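Local coordinates for protein aminotransferase, class III (PDB 6IO1) that acts as a thermostable (S)-enantioselective omega-transaminase, probably moving amino groups between substrates with the help of a pyridoxal phosphate cofactor, at residues B[115-120]-B[285-290]; B[124-129]-B[320-325]; B[98-103]-B[336-341]; B[296-301]-B[332-337]. All coordinates share one frame; numbering follows the deposited sequence.

In the fold
Contact 1 lies at the cofactor, its two strands separated in the large-domain sheet by strand 299-304, whose first residues belong to contact 4. Contact 2 is fastened to it through helix 121-138, with centres about 9 Å apart, T118 OG1 and S124 OG being 2.7 Å apart and T286 OG1 and N125 OD1 2.9 Å apart. Contacts 3 and 4 share helix 328-344 and have centres about 8 Å apart; L100 of contact 3 touches L298 and A334 of contact 4 as well as F117 of contact 1. Contacts 2 and 3 are farthest apart, at about 20 Å between centres. PMP touches G120, K289 and N125.

Contact 1. Residues B[115-120]-B[285-290]; sequences FQFTSG and VTFAKG. With PMP (4'-deoxy-4'-aminopyridoxal-5'-phosphate), chain C.
The backbones of 115-120 and 285-290 draw together along the chain, from 9.4 Å between the CA atoms of F115 and V285 to 5.7 Å between those of G120 and A288, with strand 299-304 lying between them in the sheet. Three phenylalanine rings bridge the wider end. F287 reaches out edge first, its CE1 lying 3.9 Å from CD2 of F115, while its CE2 is 4.3 Å from CE1 of F117; these are meetings of ring edges. The F287 side chain gets there with CG between the backbone N and the carbonyl carbon (chi1 47°). Where the backbones close in, the methyl CB of A288 rests against C of G120. G120 has no side chain, and a CB here would collide with O1P of PMP. It is the N-cap of helix 121-138, whose G121 N and A122 N are hydrogen-bonded to PMP, as is T323 N of the second subunit. K289 points away from 115-120; its extended chain brings CE to 3.2 Å from N4A of PMP, and the bend at chi4 (-58°) turns NZ back to the same distance from it. Its NZ is hydrogen-bonded to L60 O. With an alanine here, N4A would probably lose its amine neighbour and L60 O its partner. The arrangement is that of the fold type I aminotransferases, with a glycine-rich helix start at the cofactor and a lysine beside the pyridoxamine amine, consistent with the lysine that carries the Schiff base in this family.

Contact 2. Residues B[124-129]-B[320-325]; sequences SNETAI and HGFTYS
H320 and T127 meet at an angle, the imidazole coming edge first to the threonine hydroxyl. NE2 of H320 donates to OG1 of T127 at 2.9 Å, and the hydroxyl lies almost in the ring plane, only 9° out of it. OG1 is set beside the backbone N of its own residue (chi1 -61°), where it can also give its proton to E123 O one helical turn back. The hydroxyl is thus gripped twice. ND1, the ring's other nitrogen, accepts from K130 NZ, so both nitrogens are bonded and the rotation of the imidazole is fixed. The T127 methyl CG2 also lies close to H320 NE2, at 3.3 Å. F322 runs alongside T127, pointing the other way, and turns its edge to the same oxygen, its CE2 lying 3.4 Å from OG1. CZ of F322 lies 4.4 Å from CG of E126, whose carboxylate is held elsewhere, OE2 bonding to G160 N. Thus the buried face of helix 121-138 is joined to the loop between helices 305-312 and 328-344. Strand 112-118 borders the pair through Q116, which touches both T127 and H320, and I157 of the second subunit packs on H320 and F322, placing the contact at the dimer interface.

Contact 3. Residues B[98-103]-B[336-341]; sequences IELAAR and RNLDIL
R103 sets its CG anti to the backbone N (chi1 -166°) and then runs straight from CG to NE, carrying its guanidinium across to D339, whose carboxylate swings to the side of its own backbone N. This completes a salt-bridge network between two helices that run broadly the same way, the axes of 98-103 and 336-341 being 36° apart in direction and 12.0 Å apart at closest approach. The grip is end-on: NH1 and NH2 each lie 2.6 Å from OD1 of D339, close to the guanidinium plane, and with one oxygen shared both N-H bonds are well off straight. The two flat groups are turned 45° from each other, NH2 meeting OD1 nearly along the C-O bond and NH1 from above the carboxylate plane. The other oxygen, OD2, has a weak ion pair with R336. One face of the R103 guanidinium is covered by CB of L338, 3.9 Å from the plane and over its centre. A methionine in place of R103 would probably cost OD1 of D339 both of its guanidinium donors and take away the flat group lying against CB of L338. L100 crosses L338 at about a right angle, with CD1 of L100 and CD1 of L338 3.9 Å apart.

Contact 4. Residues B[296-301]-B[332-337]; sequences VPLGGV and AVALRN
V333 is the first residue of 332-337 to meet the other segment. Its CG2 comes up against CG2 of V296 at 3.7 Å, and the same V296 methyl also lies 4.1 Å from V333 CB and CG1, nestling against the branched end of that valine. On V296 this methyl is the one anti to the carbonyl carbon, the branch CG1 being anti to the backbone N (chi1 -179°). A334 follows, and its single methyl CB receives CD2 of L298 at 3.6 Å. With CG anti to the backbone N (chi1 -177°), CD2 carries the extended line of L298 on to the A334 methyl, while CD1 is the branch that turns aside (chi2 55°). The two pairs are side by side, neighbours on the helix meeting alternate residues of the extended strand lead-in, and no hydrogen bond crosses between the segments. Farther on, N337 N bonds to V333 O at 2.8 Å within the helix, while its side chain turns to the loop, OD1 bonding to S293 OG. The contact therefore joins helix 328-344 to the lead-in of strand 299-304, with L72 and A76 of helix 70-82 touching V333 and L100 of helix 95-107 touching both L298 and A334.

Contact 1. Residues B[115-120]-B[285-290]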
# COMPACT_ATOMS: atom_id res chain seq x y z
N PHE B 115 -12.78 11.36 -4.72
CA PHE B 115 -11.69 10.73 -3.98
C PHE B 115 -11.72 9.22 -4.11
O PHE B 115 -12.79 8.60 -4.09
CB PHE B 115 -11.74 11.13 -2.50
CG PHE B 115 -11.62 12.61 -2.28
CD1 PHE B 115 -12.74 13.42 -2.31
CD2 PHE B 115 -10.39 13.19 -2.04
CE1 PHE B 115 -12.64 14.78 -2.11
CE2 PHE B 115 -10.27 14.55 -1.84
CZ PHE B 115 -11.40 15.35 -1.87
N GLN B 116 -10.53 8.63 -4.23
CA GLN B 116 -10.32 7.19 -4.11
C GLN B 116 -9.25 6.95 -3.05
O GLN B 116 -8.16 7.52 -3.14
CB GLN B 116 -9.90 6.55 -5.43
CG GLN B 116 -9.81 5.03 -5.34
CD GLN B 116 -9.35 4.38 -6.62
OE1 GLN B 116 -8.21 3.93 -6.73
NE2 GLN B 116 -10.24 4.32 -7.61
N PHE B 117 -9.56 6.11 -2.08
CA PHE B 117 -8.67 5.93 -0.95
C PHE B 117 -7.70 4.77 -1.18
O PHE B 117 -7.89 3.91 -2.04
CB PHE B 117 -9.48 5.71 0.33
CG PHE B 117 -10.35 6.88 0.68
CD1 PHE B 117 -9.79 8.06 1.15
CD2 PHE B 117 -11.72 6.83 0.51
CE1 PHE B 117 -10.58 9.15 1.46
CE2 PHE B 117 -12.52 7.91 0.82
CZ PHE B 117 -11.95 9.07 1.30
N THR B 118 -6.61 4.80 -0.40
CA THR B 118 -5.52 3.84 -0.45
C THR B 118 -5.05 3.61 0.98
O THR B 118 -5.68 4.06 1.94
CB THR B 118 -4.36 4.34 -1.34
OG1 THR B 118 -3.77 5.50 -0.74
CG2 THR B 118 -4.83 4.68 -2.75
N SER B 119 -3.93 2.91 1.13
CA SER B 119 -3.35 2.66 2.44
C SER B 119 -2.01 3.36 2.66
O SER B 119 -1.43 3.22 3.74
CB SER B 119 -3.18 1.16 2.67
OG SER B 119 -4.44 0.52 2.76
N GLY B 120 -1.50 4.11 1.68
CA GLY B 120 -0.21 4.74 1.86
C GLY B 120 0.09 5.74 0.77
O GLY B 120 -0.64 5.86 -0.21
N VAL B 285 -4.53 15.66 -6.26
CA VAL B 285 -3.81 15.77 -5.00
C VAL B 285 -3.71 14.38 -4.38
O VAL B 285 -4.65 13.58 -4.47
CB VAL B 285 -4.49 16.75 -4.03
CG1 VAL B 285 -5.91 16.31 -3.70
CG2 VAL B 285 -3.67 16.88 -2.77
N THR B 286 -2.56 14.07 -3.80
CA THR B 286 -2.35 12.82 -3.10
C THR B 286 -2.06 13.11 -1.63
O THR B 286 -1.36 14.08 -1.31
CB THR B 286 -1.19 12.02 -3.71
OG1 THR B 286 0.03 12.73 -3.54
CG2 THR B 286 -1.44 11.78 -5.18
N PHE B 287 -2.59 12.27 -0.75
CA PHE B 287 -2.43 12.49 0.68
C PHE B 287 -2.27 11.16 1.40
O PHE B 287 -2.67 10.11 0.89
CB PHE B 287 -3.61 13.28 1.27
CG PHE B 287 -4.96 12.76 0.85
CD1 PHE B 287 -5.55 13.19 -0.33
CD2 PHE B 287 -5.64 11.86 1.65
CE1 PHE B 287 -6.79 12.73 -0.71
CE2 PHE B 287 -6.89 11.39 1.27
CZ PHE B 287 -7.46 11.82 0.09
N ALA B 288 -1.69 11.24 2.59
CA ALA B 288 -1.47 10.09 3.46
C ALA B 288 -1.00 10.60 4.81
O ALA B 288 -1.16 11.78 5.12
CB ALA B 288 -0.44 9.13 2.85
N LYS B 289 -0.44 9.71 5.63
CA LYS B 289 0.20 10.11 6.88
C LYS B 289 -0.78 10.79 7.83
O LYS B 289 -1.57 10.12 8.50
CB LYS B 289 1.38 11.04 6.59
CG LYS B 289 2.55 10.37 5.88
CD LYS B 289 3.77 11.29 5.85
CE LYS B 289 4.96 10.61 5.18
NZ LYS B 289 5.34 9.34 5.86
N GLY B 290 -0.72 12.12 7.91
CA GLY B 290 -1.44 12.88 8.91
C GLY B 290 -2.95 12.74 8.89
O GLY B 290 -3.60 13.08 9.88
N1 PMP C . 4.93 10.69 -0.79
C2 PMP C . 5.68 11.43 0.03
C2A PMP C . 5.68 12.91 -0.14
C3 PMP C . 6.45 10.82 1.03
O3 PMP C . 7.20 11.60 1.85
C4 PMP C . 6.43 9.43 1.17
C4A PMP C . 7.26 8.76 2.24
N4A PMP C . 7.45 9.61 3.42
C5 PMP C . 5.64 8.67 0.30
C6 PMP C . 4.91 9.35 -0.66
C5A PMP C . 5.58 7.18 0.41
O4P PMP C . 4.53 6.76 1.33
P PMP C . 4.33 5.22 1.74
O1P PMP C . 3.13 5.19 2.68
O2P PMP C . 4.07 4.47 0.44
O3P PMP C . 5.62 4.80 2.41

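Contact 2. Residues B[124-129]-B[320-325]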
# COMPACT_ATOMS: atom_id res chain seq x y z
N SER B 124 -1.01 6.02 -3.20
CA SER B 124 -1.70 7.22 -3.66
C SER B 124 -1.03 7.79 -4.91
O SER B 124 -1.71 8.15 -5.88
CB SER B 124 -1.73 8.26 -2.55
OG SER B 124 -2.48 7.80 -1.44
N ASN B 125 0.29 7.90 -4.90
CA ASN B 125 0.99 8.46 -6.05
C ASN B 125 0.88 7.55 -7.27
O ASN B 125 0.73 8.04 -8.40
CB ASN B 125 2.45 8.74 -5.69
CG ASN B 125 2.61 9.97 -4.83
OD1 ASN B 125 1.80 10.90 -4.92
ND2 ASN B 125 3.63 9.99 -3.98
N GLU B 126 0.95 6.23 -7.08
CA GLU B 126 0.73 5.32 -8.19
C GLU B 126 -0.67 5.49 -8.76
O GLU B 126 -0.86 5.52 -9.98
CB GLU B 126 0.96 3.87 -7.75
CG GLU B 126 0.49 2.83 -8.76
CD GLU B 126 1.47 2.64 -9.91
OE1 GLU B 126 1.22 1.77 -10.76
OE2 GLU B 126 2.48 3.37 -9.96
N THR B 127 -1.67 5.61 -7.87
CA THR B 127 -3.04 5.82 -8.32
C THR B 127 -3.16 7.11 -9.11
O THR B 127 -3.83 7.15 -10.15
CB THR B 127 -3.98 5.83 -7.12
OG1 THR B 127 -3.92 4.56 -6.45
CG2 THR B 127 -5.42 6.08 -7.57
N ALA B 128 -2.52 8.18 -8.64
CA ALA B 128 -2.60 9.47 -9.34
C ALA B 128 -1.95 9.40 -10.71
O ALA B 128 -2.49 9.93 -11.69
CB ALA B 128 -1.95 10.56 -8.49
N ILE B 129 -0.78 8.76 -10.81
CA ILE B 129 -0.10 8.64 -12.10
C ILE B 129 -0.96 7.84 -13.07
O ILE B 129 -1.15 8.23 -14.24
CB ILE B 129 1.29 8.00 -11.91
CG1 ILE B 129 2.22 8.97 -11.18
CG2 ILE B 129 1.88 7.59 -13.25
CD1 ILE B 129 3.51 8.33 -10.70
N HIS B 320 -8.65 -0.46 -11.79
CA HIS B 320 -7.59 -0.09 -10.87
C HIS B 320 -8.14 -0.06 -9.45
O HIS B 320 -9.26 0.41 -9.23
CB HIS B 320 -6.98 1.27 -11.22
CG HIS B 320 -6.10 1.83 -10.15
ND1 HIS B 320 -4.75 1.56 -10.08
CD2 HIS B 320 -6.37 2.66 -9.11
CE1 HIS B 320 -4.23 2.18 -9.04
NE2 HIS B 320 -5.19 2.86 -8.43
N GLY B 321 -7.36 -0.56 -8.50
CA GLY B 321 -7.74 -0.48 -7.11
C GLY B 321 -6.90 -1.34 -6.18
O GLY B 321 -6.51 -2.46 -6.54
N PHE B 322 -6.64 -0.84 -4.98
CA PHE B 322 -5.97 -1.60 -3.95
C PHE B 322 -7.01 -2.19 -3.01
O PHE B 322 -8.07 -1.59 -2.78
CB PHE B 322 -4.98 -0.73 -3.17
CG PHE B 322 -3.84 -0.20 -4.01
CD1 PHE B 322 -2.69 -0.95 -4.19
CD2 PHE B 322 -3.93 1.04 -4.62
CE1 PHE B 322 -1.65 -0.46 -4.96
CE2 PHE B 322 -2.89 1.53 -5.39
CZ PHE B 322 -1.75 0.78 -5.56
N THR B 323 -6.71 -3.37 -2.47
CA THR B 323 -7.71 -4.15 -1.74
C THR B 323 -8.34 -3.35 -0.60
O THR B 323 -9.56 -3.38 -0.41
CB THR B 323 -7.08 -5.43 -1.20
OG1 THR B 323 -6.76 -6.31 -2.29
CG2 THR B 323 -8.03 -6.14 -0.24
N TYR B 324 -7.52 -2.61 0.15
CA TYR B 324 -7.99 -1.93 1.35
C TYR B 324 -8.42 -0.50 1.09
O TYR B 324 -8.48 0.31 2.03
CB TYR B 324 -6.91 -2.00 2.43
CG TYR B 324 -6.84 -3.37 3.05
CD1 TYR B 324 -7.97 -3.96 3.59
CD2 TYR B 324 -5.65 -4.10 3.06
CE1 TYR B 324 -7.92 -5.22 4.15
CE2 TYR B 324 -5.59 -5.36 3.61
CZ TYR B 324 -6.73 -5.92 4.16
OH TYR B 324 -6.69 -7.17 4.71
N SER B 325 -8.70 -0.15 -0.17
CA SER B 325 -9.18 1.18 -0.51
C SER B 325 -10.46 1.50 0.25
O SER B 325 -11.45 0.77 0.14
CB SER B 325 -9.41 1.27 -2.02
OG SER B 325 -10.21 2.40 -2.34

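Contact 3. Residues B[98-103]-B[336-341]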
# COMPACT_ATOMS: atom_id res chain seq x y z
N ILE B 98 -17.81 7.06 2.76
CA ILE B 98 -18.60 8.06 2.04
C ILE B 98 -18.51 9.41 2.75
O ILE B 98 -18.31 10.46 2.11
CB ILE B 98 -20.05 7.58 1.90
CG1 ILE B 98 -20.11 6.29 1.09
CG2 ILE B 98 -20.91 8.65 1.27
CD1 ILE B 98 -21.49 5.65 1.07
N GLU B 99 -18.68 9.41 4.07
CA GLU B 99 -18.62 10.65 4.83
C GLU B 99 -17.24 11.29 4.73
O GLU B 99 -17.13 12.52 4.61
CB GLU B 99 -19.01 10.41 6.29
CG GLU B 99 -20.44 9.93 6.48
CD GLU B 99 -21.48 11.03 6.28
OE1 GLU B 99 -21.11 12.15 5.89
OE2 GLU B 99 -22.67 10.76 6.52
N LEU B 100 -16.18 10.48 4.77
CA LEU B 100 -14.84 11.02 4.63
C LEU B 100 -14.64 11.63 3.25
O LEU B 100 -14.01 12.69 3.12
CB LEU B 100 -13.79 9.93 4.88
CG LEU B 100 -12.34 10.41 4.80
CD1 LEU B 100 -12.05 11.44 5.88
CD2 LEU B 100 -11.38 9.24 4.91
N ALA B 101 -15.17 10.99 2.21
CA ALA B 101 -15.04 11.55 0.86
C ALA B 101 -15.73 12.90 0.76
O ALA B 101 -15.16 13.86 0.23
CB ALA B 101 -15.62 10.57 -0.17
N ALA B 102 -16.95 13.01 1.30
CA ALA B 102 -17.66 14.29 1.26
C ALA B 102 -16.92 15.36 2.06
O ALA B 102 -16.78 16.51 1.62
CB ALA B 102 -19.09 14.12 1.77
N ARG B 103 -16.44 14.99 3.25
CA ARG B 103 -15.73 15.95 4.09
C ARG B 103 -14.45 16.44 3.42
O ARG B 103 -14.13 17.63 3.49
CB ARG B 103 -15.42 15.31 5.44
CG ARG B 103 -14.99 16.30 6.51
CD ARG B 103 -15.07 15.65 7.87
NE ARG B 103 -14.87 16.62 8.95
CZ ARG B 103 -14.73 16.28 10.23
NH1 ARG B 103 -14.74 15.01 10.58
NH2 ARG B 103 -14.56 17.22 11.15
N ARG B 336 -12.53 11.07 12.99
CA ARG B 336 -12.28 11.54 14.35
C ARG B 336 -11.02 12.41 14.41
O ARG B 336 -10.99 13.44 15.10
CB ARG B 336 -12.16 10.35 15.30
CG ARG B 336 -12.56 10.66 16.73
CD ARG B 336 -14.06 10.88 16.85
NE ARG B 336 -14.43 11.32 18.19
CZ ARG B 336 -14.44 12.59 18.58
NH1 ARG B 336 -14.12 13.55 17.72
NH2 ARG B 336 -14.79 12.90 19.82
N ASN B 337 -9.96 11.99 13.71
CA ASN B 337 -8.73 12.76 13.66
C ASN B 337 -8.96 14.14 13.07
O ASN B 337 -8.39 15.13 13.54
CB ASN B 337 -7.67 11.99 12.86
CG ASN B 337 -6.35 12.72 12.79
OD1 ASN B 337 -5.67 12.89 13.80
ND2 ASN B 337 -5.98 13.15 11.59
N LEU B 338 -9.77 14.22 12.01
CA LEU B 338 -10.11 15.51 11.43
C LEU B 338 -10.92 16.36 12.40
O LEU B 338 -10.74 17.58 12.46
CB LEU B 338 -10.88 15.31 10.12
CG LEU B 338 -10.03 14.85 8.93
CD1 LEU B 338 -10.88 14.74 7.68
CD2 LEU B 338 -8.87 15.80 8.72
N ASP B 339 -11.81 15.73 13.17
CA ASP B 339 -12.54 16.46 14.20
C ASP B 339 -11.57 17.14 15.15
O ASP B 339 -11.68 18.34 15.43
CB ASP B 339 -13.46 15.51 14.98
CG ASP B 339 -14.61 14.99 14.16
OD1 ASP B 339 -14.88 15.56 13.08
OD2 ASP B 339 -15.25 14.01 14.59
N ILE B 340 -10.59 16.38 15.64
CA ILE B 340 -9.63 16.94 16.59
C ILE B 340 -8.75 18.00 15.93
O ILE B 340 -8.50 19.06 16.51
CB ILE B 340 -8.79 15.81 17.22
CG1 ILE B 340 -9.69 14.89 18.04
CG2 ILE B 340 -7.68 16.39 18.08
CD1 ILE B 340 -8.97 13.72 18.66
N LEU B 341 -8.27 17.73 14.71
CA LEU B 341 -7.38 18.65 14.02
C LEU B 341 -8.06 19.99 13.76
O LEU B 341 -7.47 21.06 13.99
CB LEU B 341 -6.89 18.02 12.72
CG LEU B 341 -5.68 18.62 12.00
CD1 LEU B 341 -4.40 18.37 12.79
CD2 LEU B 341 -5.56 18.06 10.60

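Contact 4. Residues B[296-301]-B[332-337]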
# COMPACT_ATOMS: atom_id res chain seq x y z
N VAL B 296 -4.15 4.62 11.92
CA VAL B 296 -4.51 3.51 11.03
C VAL B 296 -3.97 3.84 9.64
O VAL B 296 -4.05 5.01 9.22
CB VAL B 296 -6.03 3.27 11.00
CG1 VAL B 296 -6.37 2.11 10.08
CG2 VAL B 296 -6.58 3.01 12.39
N PRO B 297 -3.41 2.88 8.91
CA PRO B 297 -2.90 3.18 7.55
C PRO B 297 -4.01 3.68 6.64
O PRO B 297 -5.02 3.00 6.43
CB PRO B 297 -2.35 1.83 7.08
CG PRO B 297 -1.99 1.12 8.34
CD PRO B 297 -3.02 1.53 9.35
N LEU B 298 -3.82 4.89 6.12
CA LEU B 298 -4.79 5.48 5.21
C LEU B 298 -4.09 6.46 4.28
O LEU B 298 -3.16 7.16 4.69
CB LEU B 298 -5.92 6.19 5.96
CG LEU B 298 -7.03 6.79 5.10
CD1 LEU B 298 -7.62 5.73 4.18
CD2 LEU B 298 -8.11 7.41 5.95
N GLY B 299 -4.54 6.50 3.03
CA GLY B 299 -4.05 7.41 2.03
C GLY B 299 -5.19 7.69 1.07
O GLY B 299 -6.27 7.11 1.19
N GLY B 300 -4.95 8.57 0.11
CA GLY B 300 -6.00 8.83 -0.86
C GLY B 300 -5.54 9.73 -1.99
O GLY B 300 -4.48 10.36 -1.93
N VAL B 301 -6.38 9.77 -3.02
CA VAL B 301 -6.21 10.64 -4.17
C VAL B 301 -7.50 11.42 -4.37
O VAL B 301 -8.59 10.83 -4.38
CB VAL B 301 -5.87 9.84 -5.44
CG1 VAL B 301 -5.75 10.76 -6.64
CG2 VAL B 301 -4.60 9.04 -5.24
N ALA B 332 -13.13 5.93 9.57
CA ALA B 332 -13.72 6.41 10.81
C ALA B 332 -12.66 7.09 11.69
O ALA B 332 -12.91 8.16 12.26
CB ALA B 332 -14.38 5.26 11.57
N VAL B 333 -11.49 6.47 11.81
CA VAL B 333 -10.40 7.08 12.57
C VAL B 333 -10.00 8.40 11.94
O VAL B 333 -9.68 9.37 12.64
CB VAL B 333 -9.21 6.10 12.68
CG1 VAL B 333 -7.99 6.81 13.23
CG2 VAL B 333 -9.58 4.92 13.56
N ALA B 334 -10.01 8.47 10.60
CA ALA B 334 -9.69 9.71 9.91
C ALA B 334 -10.72 10.79 10.23
O ALA B 334 -10.36 11.96 10.40
CB ALA B 334 -9.62 9.48 8.41
N LEU B 335 -12.00 10.43 10.28
CA LEU B 335 -13.03 11.40 10.62
C LEU B 335 -12.82 11.95 12.02
O LEU B 335 -12.90 13.17 12.24
CB LEU B 335 -14.42 10.77 10.49
CG LEU B 335 -14.90 10.44 9.08
CD1 LEU B 335 -16.20 9.65 9.12
CD2 LEU B 335 -15.06 11.71 8.25
N ARG B 336 -12.53 11.07 12.99
CA ARG B 336 -12.28 11.54 14.35
C ARG B 336 -11.02 12.41 14.41
O ARG B 336 -10.99 13.44 15.10
CB ARG B 336 -12.16 10.35 15.30
CG ARG B 336 -12.56 10.66 16.73
CD ARG B 336 -14.06 10.88 16.85
NE ARG B 336 -14.43 11.32 18.19
CZ ARG B 336 -14.44 12.59 18.58
NH1 ARG B 336 -14.12 13.55 17.72
NH2 ARG B 336 -14.79 12.90 19.82
N ASN B 337 -9.96 11.99 13.71
CA ASN B 337 -8.73 12.76 13.66
C ASN B 337 -8.96 14.14 13.07
O ASN B 337 -8.39 15.13 13.54
CB ASN B 337 -7.67 11.99 12.86
CG ASN B 337 -6.35 12.72 12.79
OD1 ASN B 337 -5.67 12.89 13.80
ND2 ASN B 337 -5.98 13.15 11.59